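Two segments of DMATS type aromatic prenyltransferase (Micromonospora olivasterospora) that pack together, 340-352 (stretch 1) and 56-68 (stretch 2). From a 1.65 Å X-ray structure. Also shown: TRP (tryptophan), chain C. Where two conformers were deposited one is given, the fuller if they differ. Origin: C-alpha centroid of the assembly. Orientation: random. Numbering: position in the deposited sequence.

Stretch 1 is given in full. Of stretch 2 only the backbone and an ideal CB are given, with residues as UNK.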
# COMPACT_ATOMS: atom_id res chain seq x y z
N GLY A 340 4.99 -13.80 4.38
CA GLY A 340 6.31 -13.13 4.31
C GLY A 340 6.30 -11.70 4.87
O GLY A 340 5.34 -11.33 5.54
N VAL A 341 7.35 -10.94 4.60
CA VAL A 341 7.58 -9.59 5.18
C VAL A 341 7.77 -8.59 4.04
O VAL A 341 8.53 -8.92 3.11
CB VAL A 341 8.78 -9.60 6.13
CG1 VAL A 341 9.17 -8.20 6.58
CG2 VAL A 341 8.50 -10.49 7.33
N THR A 342 7.13 -7.44 4.12
CA THR A 342 7.24 -6.38 3.08
C THR A 342 7.80 -5.11 3.70
O THR A 342 7.40 -4.74 4.78
CB THR A 342 5.91 -6.13 2.37
OG1 THR A 342 5.44 -7.38 1.87
CG2 THR A 342 6.03 -5.13 1.25
N VAL A 343 8.73 -4.48 3.00
CA VAL A 343 9.40 -3.24 3.45
C VAL A 343 9.01 -2.17 2.45
O VAL A 343 9.12 -2.42 1.24
CB VAL A 343 10.93 -3.44 3.54
CG1 VAL A 343 11.61 -2.22 4.13
CG2 VAL A 343 11.28 -4.69 4.34
N TYR A 344 8.53 -1.04 2.94
CA TYR A 344 7.99 0.06 2.11
C TYR A 344 9.04 1.15 2.14
O TYR A 344 9.42 1.59 3.26
CB TYR A 344 6.60 0.46 2.61
CG TYR A 344 5.60 -0.65 2.56
CD1 TYR A 344 5.63 -1.65 3.51
CD2 TYR A 344 4.62 -0.72 1.57
CE1 TYR A 344 4.72 -2.69 3.49
CE2 TYR A 344 3.72 -1.78 1.53
CZ TYR A 344 3.75 -2.74 2.51
OH TYR A 344 2.90 -3.81 2.52
N LEU A 345 9.54 1.53 0.97
CA LEU A 345 10.68 2.46 0.81
C LEU A 345 10.24 3.74 0.10
O LEU A 345 9.65 3.67 -1.01
CB LEU A 345 11.79 1.73 0.05
CG LEU A 345 12.37 0.50 0.74
CD1 LEU A 345 13.35 -0.22 -0.18
CD2 LEU A 345 13.06 0.89 2.03
N SER A 346 10.48 4.88 0.74
CA SER A 346 10.08 6.21 0.25
C SER A 346 11.04 6.71 -0.83
O SER A 346 12.24 6.59 -0.68
CB SER A 346 10.01 7.19 1.39
OG SER A 346 9.12 6.73 2.40
N ALA A 347 10.50 7.34 -1.86
CA ALA A 347 11.29 8.01 -2.91
C ALA A 347 12.08 9.19 -2.34
O ALA A 347 13.17 9.44 -2.83
CB ALA A 347 10.36 8.45 -4.01
N GLU A 348 11.53 9.90 -1.37
CA GLU A 348 12.14 11.13 -0.81
C GLU A 348 12.55 12.07 -1.96
O GLU A 348 13.67 12.66 -1.92
CB GLU A 348 13.35 10.79 0.06
CG GLU A 348 13.03 9.94 1.28
CD GLU A 348 14.21 9.68 2.22
OE1 GLU A 348 13.99 9.67 3.41
OE2 GLU A 348 15.36 9.41 1.72
N ALA A 349 11.67 12.25 -2.93
CA ALA A 349 11.92 13.15 -4.07
C ALA A 349 11.90 14.61 -3.59
O ALA A 349 12.57 15.43 -4.23
CB ALA A 349 10.94 12.90 -5.19
N TYR A 350 11.18 14.93 -2.53
CA TYR A 350 10.94 16.33 -2.07
C TYR A 350 11.58 16.62 -0.74
O TYR A 350 12.00 17.77 -0.57
CB TYR A 350 9.45 16.62 -2.02
CG TYR A 350 8.83 16.69 -3.38
CD1 TYR A 350 9.22 17.68 -4.27
CD2 TYR A 350 7.91 15.75 -3.82
CE1 TYR A 350 8.69 17.75 -5.54
CE2 TYR A 350 7.39 15.79 -5.10
CZ TYR A 350 7.77 16.80 -5.97
OH TYR A 350 7.25 16.86 -7.21
N ARG A 351 11.58 15.67 0.20
CA ARG A 351 12.04 15.91 1.58
C ARG A 351 12.61 14.63 2.16
O ARG A 351 12.05 13.53 1.87
CB ARG A 351 10.86 16.45 2.41
CG ARG A 351 11.25 16.98 3.77
CD ARG A 351 10.15 17.83 4.38
NE ARG A 351 10.59 18.39 5.67
CZ ARG A 351 10.50 17.78 6.86
NH1 ARG A 351 9.96 16.57 6.97
NH2 ARG A 351 10.95 18.40 7.94
N VAL A 352 13.71 14.75 2.90
CA VAL A 352 14.18 13.70 3.84
C VAL A 352 13.74 14.17 5.21
O VAL A 352 14.21 15.19 5.62
CB VAL A 352 15.70 13.51 3.77
CG1 VAL A 352 16.21 12.53 4.82
CG2 VAL A 352 16.13 13.07 2.38
N UNK A 56 4.67 10.93 2.66
CA UNK A 56 4.72 12.07 3.61
C UNK A 56 5.21 13.33 2.88
O UNK A 56 4.71 14.42 3.22
CB UNK A 56 5.64 11.75 4.79
N UNK A 57 6.15 13.21 1.93
CA UNK A 57 6.72 14.38 1.23
C UNK A 57 5.92 14.69 -0.04
O UNK A 57 6.30 15.61 -0.74
CB UNK A 57 8.19 14.13 0.88
N UNK A 58 4.81 13.95 -0.26
CA UNK A 58 3.83 14.16 -1.36
C UNK A 58 4.38 13.69 -2.71
O UNK A 58 3.74 13.99 -3.75
CB UNK A 58 3.45 15.64 -1.45
N UNK A 59 5.47 12.95 -2.73
CA UNK A 59 5.85 12.16 -3.92
C UNK A 59 4.67 11.25 -4.22
O UNK A 59 4.20 10.57 -3.33
CB UNK A 59 7.13 11.36 -3.70
N UNK A 60 4.10 11.23 -5.45
CA UNK A 60 2.92 10.40 -5.71
C UNK A 60 3.19 8.92 -6.00
O UNK A 60 2.38 8.28 -6.57
CB UNK A 60 2.16 10.99 -6.90
N UNK A 61 4.33 8.40 -5.50
CA UNK A 61 4.79 7.00 -5.70
C UNK A 61 5.49 6.55 -4.40
O UNK A 61 6.20 7.39 -3.77
CB UNK A 61 5.73 6.88 -6.90
N UNK A 62 5.29 5.29 -4.02
CA UNK A 62 6.01 4.61 -2.91
C UNK A 62 6.43 3.23 -3.40
O UNK A 62 5.61 2.56 -4.04
CB UNK A 62 5.14 4.50 -1.66
N UNK A 63 7.66 2.83 -3.16
CA UNK A 63 8.20 1.53 -3.54
C UNK A 63 7.99 0.56 -2.39
O UNK A 63 7.87 1.01 -1.27
CB UNK A 63 9.68 1.63 -3.91
N UNK A 64 7.98 -0.73 -2.67
CA UNK A 64 8.08 -1.77 -1.63
C UNK A 64 8.71 -3.01 -2.19
O UNK A 64 8.65 -3.23 -3.44
CB UNK A 64 6.71 -2.10 -1.05
N UNK A 65 9.33 -3.78 -1.31
CA UNK A 65 9.92 -5.08 -1.64
C UNK A 65 9.36 -6.11 -0.65
O UNK A 65 9.40 -5.86 0.54
CB UNK A 65 11.45 -5.03 -1.59
N UNK A 66 8.77 -7.14 -1.19
CA UNK A 66 8.13 -8.25 -0.47
C UNK A 66 9.05 -9.45 -0.54
O UNK A 66 9.31 -9.93 -1.64
CB UNK A 66 6.75 -8.58 -1.05
N UNK A 67 9.48 -9.93 0.62
CA UNK A 67 10.27 -11.17 0.76
C UNK A 67 9.31 -12.31 1.02
O UNK A 67 8.52 -12.21 1.95
CB UNK A 67 11.30 -11.06 1.88
N UNK A 68 9.35 -13.31 0.16
CA UNK A 68 8.38 -14.43 0.06
C UNK A 68 9.16 -15.72 0.35
O UNK A 68 10.25 -15.84 -0.17
CB UNK A 68 7.71 -14.48 -1.31
N TRP C . 1.36 7.40 3.03
CA TRP C . -0.01 6.94 3.44
C TRP C . 0.02 6.48 4.90
O TRP C . -1.05 6.29 5.51
CB TRP C . -0.54 5.83 2.51
CG TRP C . 0.27 4.57 2.51
CD1 TRP C . 1.41 4.31 1.79
CD2 TRP C . 0.00 3.38 3.27
NE1 TRP C . 1.86 3.05 2.05
CE2 TRP C . 1.01 2.44 2.95
CE3 TRP C . -1.00 3.00 4.17
CZ2 TRP C . 1.06 1.17 3.51
CZ3 TRP C . -0.95 1.74 4.73
CH2 TRP C . 0.06 0.83 4.40
OXT TRP C . 1.11 6.31 5.49

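Position 56 has nothing of stretch 1 within 5.5 Å of its ideal CB, so the contact sets no preference; it is Asp56.

At position 57 CB points toward stretch 1 and lies 3.8 Å from Arg351 N, where the turn Glu348-Arg351 presents a run of backbone NH groups. A short acceptor is wanted: aspartate, asparagine or perhaps serine. It is Asp57, whose OD2 accepts from Tyr350 N (2.8 Å) and Arg351 N (3.0 Å), while water 1 links its OD1 to Glu348 N.

Position 58 has a positive phi of 74°, which favours glycine or asparagine but does not exclude others. Its CB points sideways, 5.1 Å from Tyr350 CD2; it is His58, with its side chain making no close contact.

At 59, CB lies 4.4 Å from the CB atoms of both Ala347 and Ala349, with Ala349 N nearby. A small residue, perhaps with a hydroxyl, would suit. Thr59 supplies both characters: its CG2 is 3.7 Å from Ala347 CB, and its OG1 accepts a weak bond from Ala349 N (3.5 Å) while donating to Asp57 OD1 (2.7 Å).

Positions 60 and 61 turn sideways, with no nearby partner for CB. The phi of -81° at 60 permits proline, and it is Pro60; extended angles at 61 suit a branched residue such as Val61.

Position 62 lies on the face of Tyr344, with the indole NE1 of the bound tryptophan within reach of a long acceptor, glutamate or glutamine. Glu62 extends so that OE2 accepts from TRP NE1 (2.7 Å); water 3 joins its OE1 to Ser346 OG.

From 63 onward the strands pair antiparallel, and side chains alternate between faces. Position 63 shares its face with Leu345, and Ala347 is near: a large apolar residue fits. The ring of Phe63 brings CE2 to 4.2 Å from Ala347 CB, while its backbone exchanges two hydrogen bonds with Leu345.

At 64, CB sits 3.6 Å from Tyr344 CD2 and 3.9 Å from Thr342 CG2, favouring a small side chain such as alanine, serine or cysteine. Ser64 packs its CB there; its hydroxyl is bonded elsewhere in the structure.

Position 65 faces Val343 and Leu345, inviting a branched aliphatic. Ile65 places CG2 4.3 Å from both Val343 CB and Leu345 CD1.

At 66, CB is 3.4 Å from Thr342 OG1, so a compact residue suits, and Ala66 fits.

Position 67, on the face of Val341 and Val343, accepts a large apolar group; Phe67 sets CE2 4.0 Å from Val343 CG2.

Position 68 points away, leaving many choices; it is Asn68.

Stretch 2, residues 56-68: DDHTPVEFSIAFN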
# COMPACT_ATOMS: atom_id res chain seq x y z
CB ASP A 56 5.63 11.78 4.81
CG ASP A 56 5.05 10.81 5.83
OD1 ASP A 56 3.90 10.34 5.66
OD2 ASP A 56 5.76 10.49 6.79
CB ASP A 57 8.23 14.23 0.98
CG ASP A 57 8.64 13.30 -0.15
OD1 ASP A 57 7.81 12.52 -0.62
OD2 ASP A 57 9.81 13.40 -0.56
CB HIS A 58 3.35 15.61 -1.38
CG HIS A 58 2.72 16.02 -0.10
ND1 HIS A 58 1.71 15.29 0.47
CD2 HIS A 58 2.97 17.04 0.74
CE1 HIS A 58 1.35 15.87 1.61
NE2 HIS A 58 2.09 16.94 1.79
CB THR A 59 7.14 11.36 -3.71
OG1 THR A 59 8.20 12.21 -3.25
CG2 THR A 59 7.55 10.70 -4.99
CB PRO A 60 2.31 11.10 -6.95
CG PRO A 60 3.52 11.62 -7.70
CD PRO A 60 4.49 12.06 -6.62
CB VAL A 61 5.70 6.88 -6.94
CG1 VAL A 61 6.70 5.73 -6.82
CG2 VAL A 61 4.88 6.74 -8.23
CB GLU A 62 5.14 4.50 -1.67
CG GLU A 62 5.84 3.82 -0.52
CD GLU A 62 5.01 3.72 0.75
OE1 GLU A 62 5.11 4.62 1.61
OE2 GLU A 62 4.24 2.76 0.83
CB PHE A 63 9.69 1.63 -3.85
CG PHE A 63 10.03 2.58 -4.97
CD1 PHE A 63 9.71 2.26 -6.28
CD2 PHE A 63 10.63 3.80 -4.71
CE1 PHE A 63 10.02 3.13 -7.33
CE2 PHE A 63 10.94 4.67 -5.75
CZ PHE A 63 10.63 4.34 -7.06
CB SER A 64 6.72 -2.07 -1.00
OG SER A 64 5.78 -2.53 -1.96
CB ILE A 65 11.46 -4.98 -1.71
CG1 ILE A 65 12.07 -6.34 -2.03
CG2 ILE A 65 12.06 -4.34 -0.48
CD1 ILE A 65 13.44 -6.22 -2.69
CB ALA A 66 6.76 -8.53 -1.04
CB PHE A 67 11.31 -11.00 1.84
CG PHE A 67 12.21 -9.83 1.59
CD1 PHE A 67 13.32 -9.95 0.79
CD2 PHE A 67 11.96 -8.61 2.20
CE1 PHE A 67 14.14 -8.87 0.55
CE2 PHE A 67 12.80 -7.53 1.99
CZ PHE A 67 13.90 -7.67 1.18
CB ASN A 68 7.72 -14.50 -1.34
CG ASN A 68 7.35 -13.16 -1.96
OD1 ASN A 68 6.49 -12.44 -1.44
ND2 ASN A 68 7.97 -12.83 -3.10
O HOH W 1 8.72 9.97 -0.50
O HOH W 2 7.54 7.66 -1.44
O HOH W 3 6.69 6.80 1.19
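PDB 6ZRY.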